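Local coordinates for protein hydroxylase (Rhodococcus sp., PDB 2OR0) that probably acts as a flavin-dependent hydroxylase of the acyl-CoA dehydrogenase fold, using reduced flavin and molecular oxygen to insert one oxygen atom, at residues A303-S308 with V349-E354. Sequence-based numbering, arbitrary orientation.
Sequences AEINAS and VRAADE
The methyl of Ala351 points from helix 331-356 toward helix 292-324 and lodges against two consecutive residues there, Glu304 and Ile305. The two helices run antiparallel at this point, and the backbones come nearest where Glu304 CA lies 6.3 Å from Ala351 CA. Ile305 carries most of the apolar contact. Its CB is still 4.9 Å from Ala351 CB, and the CG2 branch, directed off to another side, lies farther away still. CG1 makes the approach: lying anti to the carbonyl carbon (chi1 -68°), it reaches across to 3.7 Å from Ala351 CB. With chi2 near extended (169°), the CG1-CD1 bond turns across the line to the methyl, and CD1 lies a little farther off, 4.2 Å from Ala351 CB. Helices 292-324 and 331-356 follow one another in the chain as a helical hairpin in the C-terminal helical bundle of the acyl-CoA dehydrogenase fold, where Ile305 also packs against Thr266 and Glu267 of helix 250-277. At the more exposed edge of the contact, Glu304 offers its aliphatic root, with CB 3.8 Å from Ala351 CB; beyond CB the chain bends away, and the carboxylate does not touch Ala351. No hydrogen bond joins the two segments directly, but polar links flank the apolar contact on the same pair of helices: Ser301 OG bonds to the carbonyl oxygen of Ala351, while Ser308 OG is hydrogen-bonded to Ala344 O and Arg347 NH1.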
loop_
_atom_site.group_PDB
_atom_site.type_symbol
_atom_site.label_atom_id
_atom_site.label_comp_id
_atom_site.label_asym_id
_atom_site.label_seq_id
_atom_site.Cartn_x
_atom_site.Cartn_y
_atom_site.Cartn_z
ATOM N N ALA A 303 14.494 -14.750 9.772
ATOM C CA ALA A 303 15.611 -13.824 9.555
ATOM C C ALA A 303 15.408 -12.973 8.264
ATOM O O ALA A 303 15.627 -11.739 8.241
ATOM C CB ALA A 303 16.936 -14.566 9.540
ATOM N N GLU A 304 14.955 -13.629 7.207
ATOM C CA GLU A 304 14.662 -12.959 5.932
ATOM C C GLU A 304 13.544 -11.944 6.046
ATOM O O GLU A 304 13.665 -10.849 5.525
ATOM C CB GLU A 304 14.307 -13.980 4.837
ATOM C CG GLU A 304 15.391 -14.965 4.571
ATOM C CD GLU A 304 16.664 -14.302 4.073
ATOM O OE1 GLU A 304 16.691 -13.934 2.882
ATOM O OE2 GLU A 304 17.647 -14.184 4.848
ATOM N N ILE A 305 12.450 -12.320 6.691
ATOM C CA ILE A 305 11.320 -11.424 6.890
ATOM C C ILE A 305 11.753 -10.207 7.726
ATOM O O ILE A 305 11.373 -9.060 7.430
ATOM C CB ILE A 305 10.137 -12.183 7.571
ATOM C CG1 ILE A 305 9.537 -13.255 6.603
ATOM C CG2 ILE A 305 9.074 -11.202 8.090
ATOM C CD1 ILE A 305 8.542 -14.222 7.281
ATOM N N ASN A 306 12.549 -10.436 8.778
ATOM C CA ASN A 306 13.065 -9.287 9.562
ATOM C C ASN A 306 13.943 -8.398 8.698
ATOM O O ASN A 306 13.813 -7.187 8.770
ATOM C CB ASN A 306 13.855 -9.706 10.811
ATOM C CG ASN A 306 14.548 -8.513 11.466
ATOM O OD1 ASN A 306 15.716 -8.222 11.188
ATOM N ND2 ASN A 306 13.809 -7.783 12.254
ATOM N N ALA A 307 14.827 -8.991 7.883
ATOM C CA ALA A 307 15.673 -8.199 6.993
ATOM C C ALA A 307 14.853 -7.267 6.083
ATOM O O ALA A 307 15.301 -6.146 5.774
ATOM C CB ALA A 307 16.612 -9.049 6.177
ATOM N N SER A 308 13.657 -7.713 5.697
ATOM C CA SER A 308 12.782 -6.895 4.831
ATOM C C SER A 308 12.184 -5.728 5.589
ATOM O O SER A 308 12.194 -4.585 5.086
ATOM C CB SER A 308 11.661 -7.738 4.220
ATOM O OG SER A 308 12.200 -8.718 3.333
ATOM N N VAL A 349 8.124 -12.595 0.837
ATOM C CA VAL A 349 7.255 -13.610 0.227
ATOM C C VAL A 349 7.950 -14.964 0.044
ATOM O O VAL A 349 7.361 -16.004 0.376
ATOM C CB VAL A 349 6.576 -13.130 -1.072
ATOM C CG1 VAL A 349 5.714 -14.258 -1.650
ATOM C CG2 VAL A 349 5.711 -11.890 -0.776
ATOM N N ARG A 350 9.181 -14.958 -0.467
ATOM C CA ARG A 350 9.918 -16.203 -0.599
ATOM C C ARG A 350 10.084 -16.936 0.749
ATOM O O ARG A 350 10.033 -18.174 0.795
ATOM C CB ARG A 350 11.298 -15.996 -1.214
ATOM C CG ARG A 350 11.281 -15.770 -2.749
ATOM C CD ARG A 350 12.699 -15.913 -3.342
ATOM N NE ARG A 350 12.717 -15.560 -4.765
ATOM C CZ ARG A 350 13.150 -14.395 -5.243
ATOM N NH1 ARG A 350 13.615 -13.465 -4.401
ATOM N NH2 ARG A 350 13.122 -14.156 -6.565
ATOM N N ALA A 351 10.304 -16.180 1.818
ATOM C CA ALA A 351 10.458 -16.730 3.175
ATOM C C ALA A 351 9.153 -17.352 3.682
ATOM O O ALA A 351 9.151 -18.426 4.337
ATOM C CB ALA A 351 10.917 -15.621 4.124
ATOM N N ALA A 352 8.040 -16.683 3.388
ATOM C CA ALA A 352 6.750 -17.245 3.705
ATOM C C ALA A 352 6.505 -18.539 2.918
ATOM O O ALA A 352 5.900 -19.472 3.465
ATOM C CB ALA A 352 5.637 -16.233 3.428
ATOM N N ASP A 353 6.935 -18.592 1.648
ATOM C CA ASP A 353 6.813 -19.846 0.873
ATOM C C ASP A 353 7.561 -21.015 1.539
ATOM O O ASP A 353 7.086 -22.147 1.507
ATOM C CB ASP A 353 7.322 -19.728 -0.556
ATOM C CG ASP A 353 6.460 -18.822 -1.430
ATOM O OD1 ASP A 353 5.256 -18.615 -1.106
ATOM O OD2 ASP A 353 7.008 -18.308 -2.451
ATOM N N GLU A 354 8.762 -20.744 2.067
ATOM C CA GLU A 354 9.598 -21.790 2.627
ATOM C C GLU A 354 8.924 -22.400 3.862
ATOM O O GLU A 354 8.973 -23.594 4.065
ATOM C CB GLU A 354 11.020 -21.268 2.939
ATOM C CG GLU A 354 11.813 -20.956 1.694
ATOM C CD GLU A 354 12.078 -22.219 0.831
ATOM O OE1 GLU A 354 12.405 -23.284 1.391
ATOM O OE2 GLU A 354 11.968 -22.144 -0.407
#